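Local coordinates for protein esterase (Sinorhizobium meliloti 1021, PDB 4TX1) that belongs to the SGNH hydrolases as a carbohydrate acetylesterase and probably cleaves acetyl and aryl esters, at residues Lys47-Gly50 / Ser51-Val55; Arg176-Ala179 / Asp180-Cys184; Pro217-Arg220 / Met221-Leu225. All blocks are in the same frame, centred on the assembly; numbering follows the deposited sequence.

Each of the three contacts is local, joining the end of a helix to the residues that follow directly, and they run in series along the chain without nesting or crossing. Contact 1 comes first and closes the tight turn from helix 41-49 into strand 53-59, an outermost strand of the parallel sheet within the chain. Contact 2 ends helix 171-182 just ahead of strand 185-188, at the other end of the sheet order. Contact 3 finishes helix 205-223 and the chain itself. Contacts 1 and 3 touch, with centres about 11 Å apart, so two helix ends pack together; contact 2 stays clear of both, about 26 Å and 17 Å away between centres.

Contact 1 (Lys47-Gly50 / Ser51-Val55); sequences KALG and SDAHV
Leu49 lays its CD1 methyl against Ala53 CB at 3.7 Å, across a tight helix-to-strand turn of the α/β fold of the SGNH hydrolases. Its CB is almost as near, so the Ala53 methyl rests against both the root and the end of the leucine. With CG anti to the carbonyl carbon (chi1 -60°), the Leu49 branch runs along the start of the strand, where CD1 also comes within 4.4 Å of Val55 CG2.

The turn is made at Gly50. It is the first residue beyond the helix and takes a positive phi of 62°, a conformation that favours glycine; a CB built on it would fall only 2.7 Å from Ser51 N. Its own N-H keeps a weak bond to Lys47 O, a last link to the helix, while its carbonyl receives Ala53 N at 3.3 Å. That bond is straight at the hydrogen (165°), yet the donor sits well above the carbonyl plane. Ser51 and Asp52 fill the short 3-10 bend between, and Asp52 CB passes 3.7 Å from Leu49 O.

Further out, the Gln46 carboxamide, one turn back in the helix, grips the strand at two points: NE2 bonds to Ala53 O and OE1 to Val55 N. Backbone bonds from His54 to Lys14 and Val16 join the strand to its neighbour 14-20, and the His54 side chain packs on Leu37 of the second subunit. Leu49 also packs on helix 205-223, with Leu49 CD1 3.8 Å from Val219 CG1.

Contact 2 (Arg176-Ala179 / Asp180-Cys184); sequences RDLA and DELDC
Ala179, in the last turn of helix 171-182, meets Cys184 just beyond it: Ala179 CB and Cys184 CB stand 4.1 Å apart, and Cys184 N bonds to Ala179 O at 2.9 Å with a nearly straight N-H (170°).

Leu178 packs one turn along the helix, its CD1 3.6 Å from Leu182 CD1. Its CG is anti to the backbone N (chi1 -172°), which swings the branch toward Leu182, and Val116 and Ile119 of helix 112-127 pack against it. A serine in place of this leucine would probably cost Leu182 CD1 this apolar contact and open a gap against helix 112-127.

Asp180 faces solvent. Its N-H returns to Arg176 O, and its CB lies 3.5 Å from Asp177 O. A water donates to Asp177 O at 2.9 Å and, weakly, to Asp180 OD2, so the exposed carboxylate has a loose link to the backbone one turn back.

Arg127 bonds to Leu182 O through NH1, covering a carbonyl at the helix end. Asp183 then turns the chain with a positive phi of 58°, and two bonds return into the last turn, one of them Cys184 N to Ala179 O, making a Schellman motif that leads from the helix into strand 185-188.

Contact 3 (Pro217-Arg220 / Met221-Leu225); sequences PVVR and MMLGL
Val219 and Leu223 form the buried, tightly packed side of this last helical turn, lying side by side and pointing the same way, with Val219 CG1 3.8 Å from Leu223 CD1. Both rest on Leu94 of strand 94-98, and Val219 also reaches Leu142 of strand 140-145, so this face of helix 205-223 is pressed onto the parallel sheet typical of SGNH hydrolases. Next to them Met222 leads toward Leu142 as well. Its CG comes 3.2 Å from Val218 O, and its SD sits 4.2 Å from Val218 CG2.

The solvent side holds Met221 and Leu225, both exposed. Met221 bends back at its third torsion (26°), which carries CE over Val218, though loosely, at 4.2 Å from CG2. Leu225, the final residue of the chain, lies across the extended Arg220 side chain, with CD2 3.5 Å from Arg220 CB; farther out, the modelled approach of its CD1 to the guanidinium is too close to be trusted.

The backbone keeps both sides in step. Met221 N and Met222 N make regular helical bonds to Pro217 O and Val218 O, whereas Leu223 N divides its hydrogen between Val219 O and, weakly, Arg220 O. Gly224 then leaves the helix with positive phi (57°), in a Schellman motif: Leu225 N returns to Arg220 O at 3.1 Å with an angle of 168° at the hydrogen, and Gly224 N to Met221 O.

Arg220 carries the charge. Its NE makes a salt bridge to Glu216 one turn earlier, and NH2 gives a weak hydrogen bond to Ala48 O near the end of helix 41-49. The guanidinium thus links two helices; Glu216 probably balances much of its charge, and the remainder would probably ease the negative carbonyl end of helix 41-49.

Contact 1 (Lys47-Gly50 / Ser51-Val55)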
loop_
_atom_site.group_PDB
_atom_site.type_symbol
_atom_site.label_atom_id
_atom_site.label_comp_id
_atom_site.label_asym_id
_atom_site.label_seq_id
_atom_site.Cartn_x
_atom_site.Cartn_y
_atom_site.Cartn_z
ATOM N N LYS A 47 22.713 -30.761 -1.547
ATOM C CA LYS A 47 23.274 -32.137 -1.415
ATOM C C LYS A 47 24.711 -32.110 -1.869
ATOM O O LYS A 47 25.564 -32.752 -1.219
ATOM C CB LYS A 47 22.514 -33.130 -2.278
ATOM C CG LYS A 47 22.968 -34.602 -2.097
ATOM C CD LYS A 47 22.036 -35.496 -2.909
ATOM C CE LYS A 47 22.229 -36.990 -2.688
ATOM N NZ LYS A 47 21.838 -37.294 -1.288
ATOM N N ALA A 48 24.989 -31.377 -2.934
ATOM C CA ALA A 48 26.343 -31.216 -3.441
ATOM C C ALA A 48 27.261 -30.509 -2.450
ATOM O O ALA A 48 28.455 -30.898 -2.334
ATOM C CB ALA A 48 26.369 -30.540 -4.791
ATOM N N LEU A 49 26.767 -29.508 -1.690
ATOM C CA LEU A 49 27.626 -28.776 -0.776
ATOM C C LEU A 49 27.757 -29.533 0.539
ATOM O O LEU A 49 28.725 -29.341 1.278
ATOM C CB LEU A 49 27.091 -27.311 -0.541
ATOM C CG LEU A 49 26.994 -26.444 -1.805
ATOM C CD1 LEU A 49 26.241 -25.128 -1.570
ATOM C CD2 LEU A 49 28.363 -26.170 -2.443
ATOM N N GLY A 50 26.779 -30.360 0.870
ATOM C CA GLY A 50 26.703 -31.050 2.145
ATOM C C GLY A 50 26.601 -30.140 3.347
ATOM O O GLY A 50 26.062 -29.030 3.251
ATOM N N SER A 51 27.186 -30.567 4.479
ATOM C CA SER A 51 27.134 -29.807 5.730
ATOM C C SER A 51 27.955 -28.503 5.807
ATOM O O SER A 51 27.817 -27.728 6.761
ATOM C CB SER A 51 27.548 -30.763 6.874
ATOM O OG SER A 51 28.935 -31.118 6.733
ATOM N N ASP A 52 28.769 -28.214 4.813
ATOM C CA ASP A 52 29.404 -26.934 4.719
ATOM C C ASP A 52 28.410 -25.747 4.536
ATOM O O ASP A 52 28.751 -24.598 4.858
ATOM C CB ASP A 52 30.346 -26.921 3.534
ATOM C CG ASP A 52 31.553 -27.874 3.727
ATOM O OD1 ASP A 52 31.759 -28.380 4.852
ATOM O OD2 ASP A 52 32.268 -28.070 2.746
ATOM N N ALA A 53 27.198 -26.044 4.051
ATOM C CA ALA A 53 26.239 -24.990 3.649
ATOM C C ALA A 53 24.827 -25.325 4.079
ATOM O O ALA A 53 24.448 -26.527 4.200
ATOM C CB ALA A 53 26.314 -24.764 2.114
ATOM N N HIS A 54 24.022 -24.260 4.342
ATOM C CA HIS A 54 22.617 -24.425 4.625
ATOM C C HIS A 54 21.911 -23.619 3.509
ATOM O O HIS A 54 22.158 -22.416 3.413
ATOM C CB HIS A 54 22.240 -23.835 5.956
ATOM C CG HIS A 54 20.799 -23.956 6.255
ATOM N ND1 HIS A 54 20.055 -22.879 6.680
ATOM C CD2 HIS A 54 19.957 -25.002 6.167
ATOM C CE1 HIS A 54 18.810 -23.278 6.876
ATOM N NE2 HIS A 54 18.715 -24.547 6.525
ATOM N N VAL A 55 21.199 -24.312 2.632
ATOM C CA VAL A 55 20.522 -23.686 1.472
ATOM C C VAL A 55 19.034 -23.488 1.754
ATOM O O VAL A 55 18.317 -24.428 2.114
ATOM C CB VAL A 55 20.722 -24.539 0.215
ATOM C CG1 VAL A 55 20.138 -23.887 -1.037
ATOM C CG2 VAL A 55 22.194 -24.787 0.093
#

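Contact 2 (Arg176-Ala179 / Asp180-Cys184)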
loop_
_atom_site.group_PDB
_atom_site.type_symbol
_atom_site.label_atom_id
_atom_site.label_comp_id
_atom_site.label_asym_id
_atom_site.label_seq_id
_atom_site.Cartn_x
_atom_site.Cartn_y
_atom_site.Cartn_z
ATOM N N ARG A 176 24.925 -11.119 -17.614
ATOM C CA ARG A 176 26.370 -11.247 -17.461
ATOM C C ARG A 176 27.042 -9.871 -17.395
ATOM O O ARG A 176 27.927 -9.659 -16.565
ATOM C CB ARG A 176 26.956 -12.045 -18.659
ATOM C CG ARG A 176 28.490 -12.261 -18.596
ATOM C CD ARG A 176 29.029 -12.947 -19.858
ATOM N NE ARG A 176 28.434 -14.250 -20.107
ATOM C CZ ARG A 176 27.558 -14.558 -21.083
ATOM N NH1 ARG A 176 27.200 -13.676 -22.036
ATOM N NH2 ARG A 176 27.079 -15.806 -21.138
ATOM N N ASP A 177 26.621 -8.969 -18.283
ATOM C CA ASP A 177 27.108 -7.546 -18.338
ATOM C C ASP A 177 26.817 -6.860 -17.003
ATOM O O ASP A 177 27.668 -6.234 -16.409
ATOM C CB ASP A 177 26.488 -6.767 -19.437
ATOM C CG ASP A 177 26.979 -7.150 -20.835
ATOM O OD1 ASP A 177 27.921 -7.910 -20.986
ATOM O OD2 ASP A 177 26.303 -6.697 -21.766
ATOM N N LEU A 178 25.597 -7.039 -16.475
ATOM C CA LEU A 178 25.259 -6.484 -15.138
ATOM C C LEU A 178 26.106 -6.984 -14.011
ATOM O O LEU A 178 26.545 -6.205 -13.141
ATOM C CB LEU A 178 23.714 -6.680 -14.871
ATOM C CG LEU A 178 23.220 -5.967 -13.607
ATOM C CD1 LEU A 178 23.140 -4.465 -13.765
ATOM C CD2 LEU A 178 21.833 -6.551 -13.085
ATOM N N ALA A 179 26.358 -8.308 -13.961
ATOM C CA ALA A 179 27.103 -8.967 -12.931
ATOM C C ALA A 179 28.494 -8.361 -12.914
ATOM O O ALA A 179 29.039 -8.063 -11.850
ATOM C CB ALA A 179 27.160 -10.462 -13.189
ATOM N N ASP A 180 29.003 -8.159 -14.118
ATOM C CA ASP A 180 30.363 -7.549 -14.257
ATOM C C ASP A 180 30.374 -6.098 -13.742
ATOM O O ASP A 180 31.271 -5.725 -12.989
ATOM C CB ASP A 180 30.815 -7.657 -15.732
ATOM C CG ASP A 180 32.275 -7.163 -15.938
ATOM O OD1 ASP A 180 33.160 -7.444 -15.068
ATOM O OD2 ASP A 180 32.511 -6.475 -16.938
ATOM N N GLU A 181 29.349 -5.327 -14.084
ATOM C CA GLU A 181 29.170 -3.920 -13.691
ATOM C C GLU A 181 29.032 -3.793 -12.196
ATOM O O GLU A 181 29.675 -2.960 -11.572
ATOM C CB GLU A 181 28.020 -3.358 -14.474
ATOM C CG GLU A 181 27.710 -1.889 -14.260
ATOM C CD GLU A 181 26.268 -1.578 -14.673
ATOM O OE1 GLU A 181 25.598 -0.804 -13.929
ATOM O OE2 GLU A 181 25.800 -2.158 -15.723
ATOM N N LEU A 182 28.337 -4.747 -11.554
ATOM C CA LEU A 182 28.057 -4.680 -10.154
ATOM C C LEU A 182 28.885 -5.602 -9.265
ATOM O O LEU A 182 28.583 -5.741 -8.079
ATOM C CB LEU A 182 26.534 -5.003 -9.927
ATOM C CG LEU A 182 25.492 -4.104 -10.610
ATOM C CD1 LEU A 182 24.067 -4.561 -10.239
ATOM C CD2 LEU A 182 25.730 -2.651 -10.263
ATOM N N ASP A 183 29.920 -6.245 -9.781
ATOM C CA ASP A 183 30.649 -7.158 -8.933
ATOM C C ASP A 183 29.893 -8.276 -8.304
ATOM O O ASP A 183 30.029 -8.572 -7.109
ATOM C CB ASP A 183 31.285 -6.387 -7.799
ATOM C CG ASP A 183 32.721 -6.396 -7.920
ATOM O OD1 ASP A 183 33.193 -5.649 -8.814
ATOM O OD2 ASP A 183 33.322 -7.228 -7.194
ATOM N N CYS A 184 29.078 -8.926 -9.117
ATOM C CA CYS A 184 28.352 -10.097 -8.723
ATOM C C CYS A 184 28.911 -11.260 -9.566
ATOM O O CYS A 184 29.428 -11.043 -10.690
ATOM C CB CYS A 184 26.854 -9.946 -9.182
ATOM S SG CYS A 184 25.987 -8.769 -8.164
HETATM O O HOH W 1 29.668 -4.863 -17.941
#

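Contact 3 (Pro217-Arg220 / Met221-Leu225)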
loop_
_atom_site.group_PDB
_atom_site.type_symbol
_atom_site.label_atom_id
_atom_site.label_comp_id
_atom_site.label_asym_id
_atom_site.label_seq_id
_atom_site.Cartn_x
_atom_site.Cartn_y
_atom_site.Cartn_z
ATOM N N PRO A 217 29.956 -25.426 -8.976
ATOM C CA PRO A 217 31.307 -24.867 -9.028
ATOM C C PRO A 217 31.368 -23.375 -8.737
ATOM O O PRO A 217 32.216 -22.976 -7.968
ATOM C CB PRO A 217 31.759 -25.161 -10.457
ATOM C CG PRO A 217 31.047 -26.426 -10.804
ATOM C CD PRO A 217 29.646 -26.150 -10.232
ATOM N N VAL A 218 30.468 -22.562 -9.341
ATOM C CA VAL A 218 30.471 -21.126 -9.113
ATOM C C VAL A 218 30.017 -20.840 -7.689
ATOM O O VAL A 218 30.564 -19.949 -7.033
ATOM C CB VAL A 218 29.665 -20.381 -10.188
ATOM C CG1 VAL A 218 28.176 -20.637 -10.024
ATOM C CG2 VAL A 218 29.948 -18.892 -10.149
ATOM N N VAL A 219 29.094 -21.630 -7.159
ATOM C CA VAL A 219 28.705 -21.496 -5.761
ATOM C C VAL A 219 29.837 -21.794 -4.784
ATOM O O VAL A 219 30.111 -21.003 -3.938
ATOM C CB VAL A 219 27.425 -22.267 -5.424
ATOM C CG1 VAL A 219 27.174 -22.272 -3.952
ATOM C CG2 VAL A 219 26.276 -21.657 -6.173
ATOM N N ARG A 220 30.519 -22.915 -4.939
ATOM C CA ARG A 220 31.777 -23.026 -4.226
ATOM C C ARG A 220 32.757 -21.880 -4.476
ATOM O O ARG A 220 33.231 -21.293 -3.572
ATOM C CB ARG A 220 32.454 -24.350 -4.587
ATOM C CG ARG A 220 31.700 -25.582 -4.110
ATOM C CD ARG A 220 32.406 -26.895 -4.404
ATOM N NE ARG A 220 31.634 -28.047 -3.948
ATOM C CZ ARG A 220 31.639 -28.503 -2.704
ATOM N NH1 ARG A 220 32.377 -27.903 -1.778
ATOM N NH2 ARG A 220 30.905 -29.559 -2.378
ATOM N N MET A 221 33.083 -21.510 -5.668
ATOM C CA MET A 221 34.044 -20.441 -5.745
ATOM C C MET A 221 33.652 -19.245 -4.862
ATOM O O MET A 221 34.442 -18.730 -4.149
ATOM C CB MET A 221 34.288 -20.059 -7.185
ATOM C CG MET A 221 34.870 -18.694 -7.391
ATOM S SD MET A 221 35.226 -18.441 -9.120
ATOM C CE MET A 221 34.041 -19.562 -9.882
ATOM N N MET A 222 32.397 -18.837 -4.929
ATOM C CA MET A 222 31.932 -17.662 -4.213
ATOM C C MET A 222 31.856 -17.850 -2.735
ATOM O O MET A 222 31.984 -16.883 -2.032
ATOM C CB MET A 222 30.589 -17.222 -4.751
ATOM C CG MET A 222 30.721 -16.858 -6.188
ATOM S SD MET A 222 29.226 -16.263 -6.890
ATOM C CE MET A 222 29.186 -14.608 -6.210
ATOM N N LEU A 223 31.701 -19.057 -2.239
ATOM C CA LEU A 223 31.633 -19.285 -0.815
ATOM C C LEU A 223 33.057 -19.594 -0.192
ATOM O O LEU A 223 33.135 -19.761 1.020
ATOM C CB LEU A 223 30.696 -20.434 -0.503
ATOM C CG LEU A 223 29.170 -20.250 -0.689
ATOM C CD1 LEU A 223 28.417 -21.549 -0.389
ATOM C CD2 LEU A 223 28.668 -19.109 0.241
ATOM N N GLY A 224 34.088 -19.659 -1.030
ATOM C CA GLY A 224 35.415 -20.282 -0.692
ATOM C C GLY A 224 35.296 -21.738 -0.256
ATOM O O GLY A 224 36.021 -22.183 0.630
ATOM N N LEU A 225 34.399 -22.471 -0.919
ATOM C CA LEU A 225 33.748 -23.706 -0.456
ATOM C C LEU A 225 32.932 -23.500 0.833
ATOM O O LEU A 225 31.879 -24.095 1.039
ATOM C CB LEU A 225 34.774 -24.786 -0.269
ATOM C CG LEU A 225 35.239 -25.360 -1.593
ATOM C CD1 LEU A 225 34.291 -26.461 -1.958
ATOM C CD2 LEU A 225 35.408 -24.279 -2.652
#